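Local coordinates for protein 5-cytosine DNA methyltransferase (PDB 3QV2) that probably transfers a methyl group from S-adenosyl-L-methionine to the C5 position of cytosine in tRNA or DNA, at residues A[114-119]-A[148-153]; A[213-218]-A[265-270]; A[218-223]-A[258-263]. All coordinates share one frame; numbering follows the deposited sequence.

Contact 1. Residues A[114-119]-A[148-153]; sequences DILPYL and IKNQYY
Leu116 and Pro117, at the C-terminal end of helix 106-115, meet Asn150 and Tyr152 where helix 138-149 ends in a Schellman motif. The setting is the Rossmann-like methyltransferase domain. The evidence for the motif is the positive phi of Gln151 with two backbone bonds, Gln151 N to Ile148 O and Tyr152 N to Leu147 O.

The apolar contacts centre on Leu116. Its CG stands anti to the backbone N (chi1 -172°), which carries it toward the second segment, and the two methyls reach Tyr152 from there. CD1 and CD2 of Leu116 each lie 4.0 Å from Tyr152 CE2, with CD2 approaching the ring obliquely. Both side chains also touch Ile126 of strand 125-130, so the contact is anchored on the central sheet.

The contacts of the amide are van der Waals in kind, for no hydrogen bond crosses between the segments. Leu116 CD2 sits almost plumb above the amide plane, 3.6 Å from Asn150 CG. Asn150 ND2 reaches back to Ile146 O in helix 138-149, and Tyr152 OH bonds to Pro123 O. Holding ND2 in this way limits rotation of the amide, whose other end meets the proline: Asn150 OD1 lies 3.4 Å from Pro117 CA.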
ATOM      1  N   ASP A 114      15.626 -18.537  -3.955  1.00 11.43           N
ATOM      2  CA  ASP A 114      16.537 -19.179  -3.017  1.00 15.64           C
ATOM      3  C   ASP A 114      15.875 -19.741  -1.758  1.00 17.32           C
ATOM      4  O   ASP A 114      16.434 -20.620  -1.105  1.00 16.82           O
ATOM      5  CB  ASP A 114      17.653 -18.205  -2.630  1.00 18.16           C
ATOM      6  CG  ASP A 114      18.350 -17.611  -3.838  1.00 19.78           C
ATOM      7  OD1 ASP A 114      18.456 -18.309  -4.867  1.00 19.94           O
ATOM      8  OD2 ASP A 114      18.788 -16.443  -3.764  1.00 24.70           O
ATOM      9  N   ILE A 115      14.693 -19.241  -1.418  1.00 15.00           N
ATOM     10  CA  ILE A 115      14.036 -19.649  -0.179  1.00 15.88           C
ATOM     11  C   ILE A 115      12.869 -20.610  -0.392  1.00 16.14           C
ATOM     12  O   ILE A 115      12.924 -21.771   0.017  1.00 15.80           O
ATOM     13  CB  ILE A 115      13.528 -18.433   0.622  1.00 17.12           C
ATOM     14  CG1 ILE A 115      14.654 -17.418   0.822  1.00 16.76           C
ATOM     15  CG2 ILE A 115      12.949 -18.880   1.956  1.00 15.76           C
ATOM     16  CD1 ILE A 115      15.837 -17.964   1.588  1.00 14.69           C
ATOM     17  N   LEU A 116      11.817 -20.117  -1.037  1.00 15.20           N
ATOM     18  CA  LEU A 116      10.562 -20.859  -1.171  1.00 15.45           C
ATOM     19  C   LEU A 116      10.710 -22.318  -1.620  1.00 12.65           C
ATOM     20  O   LEU A 116      10.128 -23.212  -1.010  1.00 13.90           O
ATOM     21  CB  LEU A 116       9.593 -20.106  -2.093  1.00 15.54           C
ATOM     22  CG  LEU A 116       8.164 -20.642  -2.209  1.00 18.98           C
ATOM     23  CD1 LEU A 116       7.178 -19.505  -2.415  1.00 21.57           C
ATOM     24  CD2 LEU A 116       8.051 -21.663  -3.331  1.00 20.04           C
ATOM     25  N   PRO A 117      11.483 -22.563  -2.691  1.00 12.64           N
ATOM     26  CA  PRO A 117      11.569 -23.921  -3.242  1.00 16.32           C
ATOM     27  C   PRO A 117      12.264 -24.919  -2.318  1.00 19.09           C
ATOM     28  O   PRO A 117      12.254 -26.113  -2.615  1.00 24.42           O
ATOM     29  CB  PRO A 117      12.411 -23.731  -4.511  1.00 14.94           C
ATOM     30  CG  PRO A 117      12.321 -22.273  -4.827  1.00 13.73           C
ATOM     31  CD  PRO A 117      12.248 -21.599  -3.499  1.00 11.91           C
ATOM     32  N   TYR A 118      12.852 -24.447  -1.223  1.00 17.23           N
ATOM     33  CA  TYR A 118      13.643 -25.323  -0.362  1.00 17.49           C
ATOM     34  C   TYR A 118      13.084 -25.477   1.052  1.00 16.32           C
ATOM     35  O   TYR A 118      13.572 -26.295   1.829  1.00 17.95           O
ATOM     36  CB  TYR A 118      15.104 -24.860  -0.323  1.00 17.01           C
ATOM     37  CG  TYR A 118      15.760 -24.845  -1.686  1.00 20.77           C
ATOM     38  CD1 TYR A 118      16.240 -26.016  -2.259  1.00 18.11           C
ATOM     39  CD2 TYR A 118      15.892 -23.664  -2.402  1.00 20.14           C
ATOM     40  CE1 TYR A 118      16.837 -26.008  -3.508  1.00 18.35           C
ATOM     41  CE2 TYR A 118      16.487 -23.646  -3.649  1.00 19.36           C
ATOM     42  CZ  TYR A 118      16.957 -24.819  -4.196  1.00 20.12           C
ATOM     43  OH  TYR A 118      17.551 -24.809  -5.437  1.00 20.80           O
ATOM     44  N   LEU A 119      12.058 -24.698   1.381  1.00 13.81           N
ATOM     45  CA  LEU A 119      11.411 -24.811   2.684  1.00 11.09           C
ATOM     46  C   LEU A 119      10.779 -26.186   2.859  1.00 15.49           C
ATOM     47  O   LEU A 119      10.211 -26.739   1.918  1.00 16.63           O
ATOM     48  CB  LEU A 119      10.332 -23.738   2.846  1.00  9.75           C
ATOM     49  CG  LEU A 119      10.792 -22.278   2.868  1.00 12.97           C
ATOM     50  CD1 LEU A 119       9.594 -21.344   2.873  1.00 13.14           C
ATOM     51  CD2 LEU A 119      11.679 -22.022   4.069  1.00 11.82           C
ATOM     52  N   ILE A 148       4.167 -21.656  -9.637  1.00 15.88           N
ATOM     53  CA  ILE A 148       3.504 -22.742 -10.348  1.00 15.60           C
ATOM     54  C   ILE A 148       4.250 -24.060 -10.165  1.00 19.06           C
ATOM     55  O   ILE A 148       3.650 -25.084  -9.837  1.00 18.33           O
ATOM     56  CB  ILE A 148       3.372 -22.439 -11.852  1.00 21.25           C
ATOM     57  CG1 ILE A 148       2.305 -21.367 -12.083  1.00 20.66           C
ATOM     58  CG2 ILE A 148       3.019 -23.702 -12.620  1.00 22.14           C
ATOM     59  CD1 ILE A 148       0.936 -21.758 -11.569  1.00 23.62           C
ATOM     60  N   LYS A 149       5.561 -24.023 -10.377  1.00 17.58           N
ATOM     61  CA  LYS A 149       6.391 -25.211 -10.236  1.00 18.54           C
ATOM     62  C   LYS A 149       6.326 -25.768  -8.816  1.00 20.28           C
ATOM     63  O   LYS A 149       6.491 -26.969  -8.601  1.00 26.05           O
ATOM     64  CB  LYS A 149       7.840 -24.902 -10.622  1.00 22.69           C
ATOM     65  CG  LYS A 149       8.795 -26.071 -10.439  1.00 32.27           C
ATOM     66  CD  LYS A 149      10.201 -25.712 -10.885  1.00 39.46           C
ATOM     67  CE  LYS A 149      11.179 -26.837 -10.578  1.00 43.00           C
ATOM     68  NZ  LYS A 149      11.254 -27.126  -9.117  1.00 44.26           N
ATOM     69  N   ASN A 150       6.077 -24.892  -7.847  1.00 14.38           N
ATOM     70  CA  ASN A 150       5.972 -25.315  -6.453  1.00 14.51           C
ATOM     71  C   ASN A 150       4.533 -25.561  -5.996  1.00 13.96           C
ATOM     72  O   ASN A 150       4.227 -25.471  -4.807  1.00 15.55           O
ATOM     73  CB  ASN A 150       6.680 -24.325  -5.523  1.00 13.22           C
ATOM     74  CG  ASN A 150       8.191 -24.410  -5.624  1.00 15.45           C
ATOM     75  OD1 ASN A 150       8.830 -25.184  -4.910  1.00 18.60           O
ATOM     76  ND2 ASN A 150       8.771 -23.617  -6.517  1.00 17.29           N
ATOM     77  N   GLN A 151       3.661 -25.862  -6.955  1.00 11.70           N
ATOM     78  CA  GLN A 151       2.307 -26.347  -6.678  1.00  9.64           C
ATOM     79  C   GLN A 151       1.335 -25.300  -6.127  1.00 10.92           C
ATOM     80  O   GLN A 151       0.399 -25.641  -5.404  1.00 16.50           O
ATOM     81  CB  GLN A 151       2.356 -27.554  -5.733  1.00 14.41           C
ATOM     82  CG  GLN A 151       3.405 -28.599  -6.094  1.00 15.44           C
ATOM     83  CD  GLN A 151       3.175 -29.222  -7.457  1.00 21.85           C
ATOM     84  OE1 GLN A 151       2.233 -28.868  -8.165  1.00 23.90           O
ATOM     85  NE2 GLN A 151       4.037 -30.161  -7.831  1.00 23.62           N
ATOM     86  N   TYR A 152       1.548 -24.035  -6.473  1.00 11.04           N
ATOM     87  CA  TYR A 152       0.665 -22.967  -6.015  1.00  9.16           C
ATOM     88  C   TYR A 152      -0.457 -22.688  -7.007  1.00 14.25           C
ATOM     89  O   TYR A 152      -0.273 -22.803  -8.218  1.00 19.43           O
ATOM     90  CB  TYR A 152       1.453 -21.678  -5.768  1.00 10.46           C
ATOM     91  CG  TYR A 152       2.157 -21.620  -4.431  1.00 12.54           C
ATOM     92  CD1 TYR A 152       1.510 -21.126  -3.304  1.00 14.82           C
ATOM     93  CD2 TYR A 152       3.468 -22.049  -4.296  1.00 12.27           C
ATOM     94  CE1 TYR A 152       2.149 -21.068  -2.079  1.00 14.69           C
ATOM     95  CE2 TYR A 152       4.117 -21.996  -3.077  1.00 14.85           C
ATOM     96  CZ  TYR A 152       3.454 -21.505  -1.973  1.00 14.89           C
ATOM     97  OH  TYR A 152       4.096 -21.449  -0.759  1.00 14.95           O
ATOM     98  N   TYR A 153      -1.622 -22.325  -6.480  1.00 13.14           N
ATOM     99  CA  TYR A 153      -2.705 -21.792  -7.298  1.00 16.21           C
ATOM    100  C   TYR A 153      -2.663 -20.272  -7.198  1.00 18.66           C
ATOM    101  O   TYR A 153      -2.558 -19.721  -6.103  1.00 19.05           O
ATOM    102  CB  TYR A 153      -4.057 -22.318  -6.820  1.00 16.24           C
ATOM    103  CG  TYR A 153      -4.232 -23.807  -7.006  1.00 19.35           C
ATOM    104  CD1 TYR A 153      -4.819 -24.319  -8.155  1.00 20.86           C
ATOM    105  CD2 TYR A 153      -3.808 -24.702  -6.032  1.00 19.45           C
ATOM    106  CE1 TYR A 153      -4.981 -25.679  -8.330  1.00 22.34           C
ATOM    107  CE2 TYR A 153      -3.964 -26.064  -6.198  1.00 21.51           C
ATOM    108  CZ  TYR A 153      -4.551 -26.547  -7.348  1.00 21.68           C
ATOM    109  OH  TYR A 153      -4.709 -27.903  -7.516  1.00 20.70           O
TER

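Contact 2. Residues A[213-218]-A[265-270]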
ATOM      1  N   ASP A 213       2.467  32.054  -3.341  1.00 25.57           N
ATOM      2  CA  ASP A 213       3.456  32.092  -4.411  1.00 27.09           C
ATOM      3  C   ASP A 213       3.433  30.804  -5.227  1.00 28.31           C
ATOM      4  O   ASP A 213       3.589  30.828  -6.448  1.00 29.94           O
ATOM      5  CB  ASP A 213       4.859  32.343  -3.854  1.00 27.26           C
ATOM      6  CG  ASP A 213       5.389  31.170  -3.053  1.00 26.13           C
ATOM      7  OD1 ASP A 213       4.645  30.640  -2.202  1.00 22.08           O
ATOM      8  OD2 ASP A 213       6.551  30.776  -3.283  1.00 28.40           O
ATOM      9  N   LEU A 214       3.236  29.680  -4.545  1.00 26.17           N
ATOM     10  CA  LEU A 214       3.161  28.387  -5.210  1.00 22.98           C
ATOM     11  C   LEU A 214       1.901  28.294  -6.066  1.00 20.33           C
ATOM     12  O   LEU A 214       1.929  27.753  -7.172  1.00 21.48           O
ATOM     13  CB  LEU A 214       3.189  27.256  -4.181  1.00 22.28           C
ATOM     14  CG  LEU A 214       3.118  25.833  -4.738  1.00 23.37           C
ATOM     15  CD1 LEU A 214       4.165  25.626  -5.824  1.00 22.62           C
ATOM     16  CD2 LEU A 214       3.273  24.806  -3.622  1.00 21.47           C
ATOM     17  N   ILE A 215       0.798  28.829  -5.551  1.00 17.34           N
ATOM     18  CA  ILE A 215      -0.463  28.840  -6.282  1.00 19.04           C
ATOM     19  C   ILE A 215      -0.337  29.620  -7.585  1.00 22.25           C
ATOM     20  O   ILE A 215      -0.814  29.186  -8.632  1.00 23.26           O
ATOM     21  CB  ILE A 215      -1.596  29.464  -5.446  1.00 19.47           C
ATOM     22  CG1 ILE A 215      -1.902  28.599  -4.224  1.00 22.24           C
ATOM     23  CG2 ILE A 215      -2.846  29.640  -6.291  1.00 21.16           C
ATOM     24  CD1 ILE A 215      -3.058  29.114  -3.390  1.00 22.99           C
ATOM     25  N   LEU A 216       0.308  30.779  -7.512  1.00 24.36           N
ATOM     26  CA  LEU A 216       0.436  31.662  -8.665  1.00 26.83           C
ATOM     27  C   LEU A 216       1.378  31.100  -9.725  1.00 30.15           C
ATOM     28  O   LEU A 216       1.355  31.536 -10.876  1.00 35.99           O
ATOM     29  CB  LEU A 216       0.907  33.050  -8.229  1.00 27.43           C
ATOM     30  CG  LEU A 216      -0.050  33.833  -7.327  1.00 28.56           C
ATOM     31  CD1 LEU A 216       0.545  35.181  -6.946  1.00 28.24           C
ATOM     32  CD2 LEU A 216      -1.396  34.014  -8.013  1.00 28.40           C
ATOM     33  N   LYS A 217       2.201  30.130  -9.341  1.00 29.70           N
ATOM     34  CA  LYS A 217       3.178  29.570 -10.268  1.00 31.45           C
ATOM     35  C   LYS A 217       2.806  28.190 -10.809  1.00 27.53           C
ATOM     36  O   LYS A 217       3.102  27.876 -11.962  1.00 28.21           O
ATOM     37  CB  LYS A 217       4.575  29.541  -9.638  1.00 37.40           C
ATOM     38  CG  LYS A 217       5.211  30.912  -9.494  1.00 44.72           C
ATOM     39  CD  LYS A 217       6.702  30.807  -9.222  1.00 49.43           C
ATOM     40  CE  LYS A 217       7.369  32.175  -9.255  1.00 52.65           C
ATOM     41  NZ  LYS A 217       8.845  32.077  -9.075  1.00 54.92           N
ATOM     42  N   LYS A 218       2.160  27.369  -9.985  1.00 25.00           N
ATOM     43  CA  LYS A 218       1.791  26.019 -10.409  1.00 25.88           C
ATOM     44  C   LYS A 218       0.381  25.622  -9.982  1.00 25.77           C
ATOM     45  O   LYS A 218       0.008  24.451 -10.070  1.00 27.16           O
ATOM     46  CB  LYS A 218       2.797  24.992  -9.879  1.00 30.63           C
ATOM     47  CG  LYS A 218       4.230  25.251 -10.311  1.00 37.12           C
ATOM     48  CD  LYS A 218       5.057  23.977 -10.292  1.00 41.75           C
ATOM     49  CE  LYS A 218       6.454  24.219 -10.838  1.00 45.85           C
ATOM     50  NZ  LYS A 218       7.156  22.941 -11.136  1.00 49.15           N
ATOM     51  N   ASP A 265      -6.989  32.925  -9.714  1.00 24.07           N
ATOM     52  CA  ASP A 265      -8.370  32.676  -9.316  1.00 27.32           C
ATOM     53  C   ASP A 265      -8.450  31.676  -8.167  1.00 30.38           C
ATOM     54  O   ASP A 265      -9.493  31.537  -7.527  1.00 30.09           O
ATOM     55  CB  ASP A 265      -9.191  32.177 -10.506  1.00 30.67           C
ATOM     56  CG  ASP A 265      -9.382  33.243 -11.565  1.00 32.95           C
ATOM     57  OD1 ASP A 265      -9.325  34.442 -11.218  1.00 33.72           O
ATOM     58  OD2 ASP A 265      -9.596  32.883 -12.742  1.00 32.13           O
ATOM     59  N   LEU A 266      -7.344  30.986  -7.908  1.00 30.46           N
ATOM     60  CA  LEU A 266      -7.293  29.991  -6.842  1.00 29.98           C
ATOM     61  C   LEU A 266      -6.866  30.616  -5.514  1.00 31.06           C
ATOM     62  O   LEU A 266      -7.010  30.005  -4.457  1.00 28.78           O
ATOM     63  CB  LEU A 266      -6.331  28.859  -7.217  1.00 27.99           C
ATOM     64  CG  LEU A 266      -6.657  28.036  -8.467  1.00 27.30           C
ATOM     65  CD1 LEU A 266      -5.513  27.091  -8.808  1.00 25.43           C
ATOM     66  CD2 LEU A 266      -7.950  27.263  -8.284  1.00 29.09           C
ATOM     67  N   LEU A 267      -6.348  31.840  -5.581  1.00 33.45           N
ATOM     68  CA  LEU A 267      -5.810  32.526  -4.406  1.00 38.37           C
ATOM     69  C   LEU A 267      -6.737  32.527  -3.187  1.00 42.39           C
ATOM     70  O   LEU A 267      -6.278  32.377  -2.054  1.00 44.34           O
ATOM     71  CB  LEU A 267      -5.400  33.961  -4.760  1.00 38.28           C
ATOM     72  CG  LEU A 267      -4.056  34.118  -5.472  1.00 38.92           C
ATOM     73  CD1 LEU A 267      -3.816  35.569  -5.873  1.00 38.24           C
ATOM     74  CD2 LEU A 267      -2.923  33.604  -4.592  1.00 37.57           C
ATOM     75  N   ASN A 268      -8.036  32.700  -3.418  1.00 44.64           N
ATOM     76  CA  ASN A 268      -9.001  32.790  -2.323  1.00 52.30           C
ATOM     77  C   ASN A 268      -9.993  31.633  -2.278  1.00 53.50           C
ATOM     78  O   ASN A 268     -11.206  31.838  -2.327  1.00 54.21           O
ATOM     79  CB  ASN A 268      -9.760  34.119  -2.377  1.00 56.80           C
ATOM     80  CG  ASN A 268      -8.901  35.300  -1.967  1.00 60.94           C
ATOM     81  OD1 ASN A 268      -8.301  35.969  -2.809  1.00 61.23           O
ATOM     82  ND2 ASN A 268      -8.840  35.564  -0.667  1.00 63.81           N
ATOM     83  N   LYS A 269      -9.471  30.416  -2.185  1.00 51.26           N
ATOM     84  CA  LYS A 269     -10.312  29.235  -2.049  1.00 48.82           C
ATOM     85  C   LYS A 269      -9.782  28.368  -0.913  1.00 46.94           C
ATOM     86  O   LYS A 269     -10.148  27.199  -0.779  1.00 48.70           O
ATOM     87  CB  LYS A 269     -10.363  28.453  -3.363  1.00 50.21           C
ATOM     88  CG  LYS A 269     -10.716  29.316  -4.569  1.00 51.16           C
ATOM     89  CD  LYS A 269     -10.845  28.501  -5.847  1.00 54.50           C
ATOM     90  CE  LYS A 269     -12.165  27.747  -5.904  1.00 57.36           C
ATOM     91  NZ  LYS A 269     -12.472  27.260  -7.278  1.00 57.55           N
ATOM     92  N   ASN A 270      -8.909  28.960  -0.102  1.00 45.61           N
ATOM     93  CA  ASN A 270      -8.360  28.303   1.081  1.00 45.92           C
ATOM     94  C   ASN A 270      -7.805  26.905   0.815  1.00 43.98           C
ATOM     95  O   ASN A 270      -7.978  25.997   1.627  1.00 45.65           O
ATOM     96  CB  ASN A 270      -9.409  28.251   2.193  1.00 48.68           C
ATOM     97  CG  ASN A 270      -9.815  29.631   2.675  1.00 52.19           C
ATOM     98  OD1 ASN A 270     -10.571  30.336   2.006  1.00 51.08           O
ATOM     99  ND2 ASN A 270      -9.315  30.021   3.841  1.00 53.57           N
TER
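Ile215 and Leu216, on neighbouring positions of helix 212-218, pack against Leu266 and Leu267 in the long loop between strand 249-251 and helix 276-282. This is an apolar helix-on-loop contact, and it lies far from the S-adenosyl-L-homocysteine pocket, in the region that in C5-methyltransferases generally forms the smaller target-recognition domain; that assignment is inferred from the family. The backbones are closest at Ile215 and Leu267, whose CA atoms are 6.8 Å apart. No hydrogen bond joins the segments, and the contact between them is van der Waals.

The inner, buried side belongs to Ile215 and Leu266. With chi1 at -65°, Ile215 turns CG2 anti to its own backbone N and presents this methyl to the loop, where it lies 3.7 Å from Leu266 CB. The same CG2 atom of Ile215 is 4.2 Å from Leu267 N, and thus rests on the backbone joining the two leucines. The longer branch reaches a little farther along, Ile215 CD1 coming to 4.2 Å from Leu266 O. Beyond the helix, Leu266 also touches Val260, so one leucine faces both Ile215 and an earlier part of its own loop.

The outer side is looser in setting, though not in distance. Leu216 is exposed and Leu267 partly so, and neither CB is aimed squarely at the opposite segment; it is the branched ends that bend together. The two side chains cross at about a right angle. Leu216 CD2 approaches Leu267 CD1 to 3.6 Å and Leu267 CG to 3.7 Å, while Leu216 CG keeps 4.0 Å from Leu267 CD2.

Contact 3. Residues A[218-223]-A[258-263]; sequences KGMLFD and IPVKKA
The short turn that carries the chain from helix 212-218 toward strand 224-226 puts Met220 against residues 260-263 of an irregular loop. The turn is defined by the bond from Leu221 N to Lys218 O, 2.9 Å long, whereas the following one, Phe222 N to Gly219 O, is weak. Asp223, just before strand 224-226, makes backbone bonds with Ile249 of the neighbouring parallel strand.

Nearly all of the contact is one methionine laid along a backbone. Its three torsions have the same sign and similar size (chi1 -65°, chi2 -67°, chi3 -66°), so the chain curls instead of extending, and its successive atoms follow the loop backward. Met220 CG comes first, 3.9 Å from Ala263 CB. The sulfur is next: Met220 SD lies 3.7 Å from Lys262 C. On its other approach, Met220 SD is 3.9 Å from Val260 CG2. The methyl completes the path, with Met220 CE at 3.6 Å from Lys261 O. The same Met220 CE is also 3.6 Å from Val260 O. Two carbonyl oxygens near one S-methyl group make weakly favourable electrostatics plausible, but no hydrogen bond crosses the contact.

The lysines contribute mainly through their backbone. The CB atoms of Lys261 and Lys262 point away from the turn, and Lys262 NZ has its salt bridge with Glu264 instead. Val260 and Ala263, by contrast, offer small apolar groups to the methionine.

Turn and loop together flank the small sheet of strands 224-226 and 249-251, and this part of the chain probably corresponds to the target-recognition region of C5-methyltransferases.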
ATOM      1  N   LYS A 218       2.160  27.369  -9.985  1.00 25.00           N
ATOM      2  CA  LYS A 218       1.791  26.019 -10.409  1.00 25.88           C
ATOM      3  C   LYS A 218       0.381  25.622  -9.982  1.00 25.77           C
ATOM      4  O   LYS A 218       0.008  24.451 -10.070  1.00 27.16           O
ATOM      5  CB  LYS A 218       2.797  24.992  -9.879  1.00 30.63           C
ATOM      6  CG  LYS A 218       4.230  25.251 -10.311  1.00 37.12           C
ATOM      7  CD  LYS A 218       5.057  23.977 -10.292  1.00 41.75           C
ATOM      8  CE  LYS A 218       6.454  24.219 -10.838  1.00 45.85           C
ATOM      9  NZ  LYS A 218       7.156  22.941 -11.136  1.00 49.15           N
ATOM     10  N   GLY A 219      -0.401  26.595  -9.528  1.00 26.00           N
ATOM     11  CA  GLY A 219      -1.746  26.327  -9.052  1.00 24.94           C
ATOM     12  C   GLY A 219      -2.608  25.571 -10.046  1.00 26.75           C
ATOM     13  O   GLY A 219      -3.449  24.760  -9.659  1.00 27.87           O
ATOM     14  N   MET A 220      -2.395  25.834 -11.331  1.00 26.60           N
ATOM     15  CA  MET A 220      -3.195  25.221 -12.388  1.00 24.57           C
ATOM     16  C   MET A 220      -2.831  23.757 -12.626  1.00 23.43           C
ATOM     17  O   MET A 220      -3.543  23.041 -13.329  1.00 23.03           O
ATOM     18  CB  MET A 220      -3.058  26.018 -13.688  1.00 21.35           C
ATOM     19  CG  MET A 220      -3.622  27.428 -13.610  1.00 20.83           C
ATOM     20  SD  MET A 220      -5.415  27.442 -13.416  1.00 29.26           S
ATOM     21  CE  MET A 220      -5.928  26.744 -14.984  1.00 31.28           C
ATOM     22  N   LEU A 221      -1.724  23.315 -12.041  1.00 20.90           N
ATOM     23  CA  LEU A 221      -1.267  21.941 -12.222  1.00 22.39           C
ATOM     24  C   LEU A 221      -1.859  21.004 -11.175  1.00 23.50           C
ATOM     25  O   LEU A 221      -1.889  19.788 -11.362  1.00 26.14           O
ATOM     26  CB  LEU A 221       0.260  21.872 -12.188  1.00 23.13           C
ATOM     27  CG  LEU A 221       0.983  22.715 -13.241  1.00 24.95           C
ATOM     28  CD1 LEU A 221       2.492  22.593 -13.092  1.00 24.84           C
ATOM     29  CD2 LEU A 221       0.544  22.314 -14.641  1.00 25.38           C
ATOM     30  N   PHE A 222      -2.328  21.575 -10.071  1.00 24.04           N
ATOM     31  CA  PHE A 222      -2.931  20.788  -9.001  1.00 24.08           C
ATOM     32  C   PHE A 222      -4.226  20.121  -9.447  1.00 24.87           C
ATOM     33  O   PHE A 222      -5.001  20.696 -10.210  1.00 24.94           O
ATOM     34  CB  PHE A 222      -3.229  21.670  -7.787  1.00 22.66           C
ATOM     35  CG  PHE A 222      -2.031  21.948  -6.924  1.00 22.13           C
ATOM     36  CD1 PHE A 222      -1.477  20.947  -6.142  1.00 22.90           C
ATOM     37  CD2 PHE A 222      -1.476  23.216  -6.872  1.00 22.55           C
ATOM     38  CE1 PHE A 222      -0.381  21.200  -5.339  1.00 23.53           C
ATOM     39  CE2 PHE A 222      -0.380  23.476  -6.071  1.00 22.50           C
ATOM     40  CZ  PHE A 222       0.168  22.466  -5.304  1.00 24.27           C
ATOM     41  N   ASP A 223      -4.455  18.903  -8.967  1.00 22.79           N
ATOM     42  CA  ASP A 223      -5.772  18.293  -9.064  1.00 22.42           C
ATOM     43  C   ASP A 223      -6.524  18.666  -7.795  1.00 24.73           C
ATOM     44  O   ASP A 223      -6.157  18.241  -6.700  1.00 30.48           O
ATOM     45  CB  ASP A 223      -5.668  16.775  -9.198  1.00 26.43           C
ATOM     46  CG  ASP A 223      -7.025  16.108  -9.306  1.00 26.97           C
ATOM     47  OD1 ASP A 223      -7.493  15.889 -10.443  1.00 32.28           O
ATOM     48  OD2 ASP A 223      -7.628  15.812  -8.253  1.00 21.50           O
ATOM     49  N   ILE A 258     -15.221  24.044  -8.569  1.00 46.02           N
ATOM     50  CA  ILE A 258     -15.471  24.525  -9.921  1.00 49.13           C
ATOM     51  C   ILE A 258     -14.180  25.073 -10.519  1.00 46.21           C
ATOM     52  O   ILE A 258     -13.563  25.981  -9.962  1.00 42.52           O
ATOM     53  CB  ILE A 258     -16.591  25.588  -9.964  1.00 54.59           C
ATOM     54  CG1 ILE A 258     -16.171  26.859  -9.224  1.00 58.27           C
ATOM     55  CG2 ILE A 258     -17.881  25.029  -9.383  1.00 53.89           C
ATOM     56  CD1 ILE A 258     -17.229  27.944  -9.228  1.00 59.81           C
ATOM     57  N   PRO A 259     -13.765  24.511 -11.662  1.00 47.36           N
ATOM     58  CA  PRO A 259     -12.489  24.837 -12.310  1.00 46.88           C
ATOM     59  C   PRO A 259     -12.365  26.314 -12.673  1.00 45.43           C
ATOM     60  O   PRO A 259     -13.372  27.003 -12.840  1.00 43.21           O
ATOM     61  CB  PRO A 259     -12.512  23.979 -13.580  1.00 48.21           C
ATOM     62  CG  PRO A 259     -13.955  23.695 -13.822  1.00 48.34           C
ATOM     63  CD  PRO A 259     -14.563  23.569 -12.463  1.00 47.10           C
ATOM     64  N   VAL A 260     -11.128  26.786 -12.790  1.00 32.32           N
ATOM     65  CA  VAL A 260     -10.867  28.177 -13.140  1.00 33.82           C
ATOM     66  C   VAL A 260      -9.988  28.264 -14.382  1.00 33.34           C
ATOM     67  O   VAL A 260      -9.539  27.245 -14.908  1.00 35.25           O
ATOM     68  CB  VAL A 260     -10.188  28.931 -11.984  1.00 34.83           C
ATOM     69  CG1 VAL A 260     -11.082  28.931 -10.757  1.00 34.15           C
ATOM     70  CG2 VAL A 260      -8.840  28.305 -11.665  1.00 35.10           C
ATOM     71  N   LYS A 261      -9.744  29.485 -14.847  1.00 36.03           N
ATOM     72  CA  LYS A 261      -8.950  29.700 -16.052  1.00 39.17           C
ATOM     73  C   LYS A 261      -7.563  30.237 -15.719  1.00 34.96           C
ATOM     74  O   LYS A 261      -6.601  29.990 -16.448  1.00 35.17           O
ATOM     75  CB  LYS A 261      -9.665  30.673 -16.987  1.00 44.26           C
ATOM     76  CG  LYS A 261     -11.109  30.312 -17.285  1.00 50.64           C
ATOM     77  CD  LYS A 261     -11.890  31.550 -17.690  1.00 56.49           C
ATOM     78  CE  LYS A 261     -11.893  32.575 -16.563  1.00 57.93           C
ATOM     79  NZ  LYS A 261     -12.455  33.890 -16.979  1.00 58.08           N
ATOM     80  N   LYS A 262      -7.466  30.980 -14.622  1.00 33.45           N
ATOM     81  CA  LYS A 262      -6.202  31.580 -14.211  1.00 32.96           C
ATOM     82  C   LYS A 262      -5.788  31.071 -12.835  1.00 30.86           C
ATOM     83  O   LYS A 262      -6.636  30.737 -12.008  1.00 30.71           O
ATOM     84  CB  LYS A 262      -6.320  33.104 -14.186  1.00 29.18           C
ATOM     85  CG  LYS A 262      -6.843  33.709 -15.478  1.00 31.57           C
ATOM     86  CD  LYS A 262      -7.243  35.158 -15.267  1.00 31.49           C
ATOM     87  CE  LYS A 262      -8.260  35.278 -14.143  1.00 30.08           C
ATOM     88  NZ  LYS A 262      -8.525  36.692 -13.765  1.00 28.78           N
ATOM     89  N   ALA A 263      -4.482  31.011 -12.597  1.00 27.65           N
ATOM     90  CA  ALA A 263      -3.964  30.550 -11.316  1.00 27.01           C
ATOM     91  C   ALA A 263      -4.383  31.487 -10.191  1.00 26.31           C
ATOM     92  O   ALA A 263      -4.695  31.044  -9.085  1.00 24.89           O
ATOM     93  CB  ALA A 263      -2.446  30.424 -11.367  1.00 26.90           C
TER

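From the N terminus, contact 1 comes first: it closes a loop of 28 intervening residues, including strand 125-130, and joins the ends of helices 106-115 and 138-149 at the edge of the methyltransferase domain. The chain finishes this loop before contact 2 opens at residue 213. Contact 3 opens at the shared residue Lys218 and closes at 263, ahead of 265-270, so it is the inner of two nested closures, both spanning strands 224-226 and 249-251. Their centres are 8 Å apart, and Ile215 O packs 3.4 Å from Ala263 CB. Contact 1 lies across the centre of the chain, its centre 54 Å from that of contact 2.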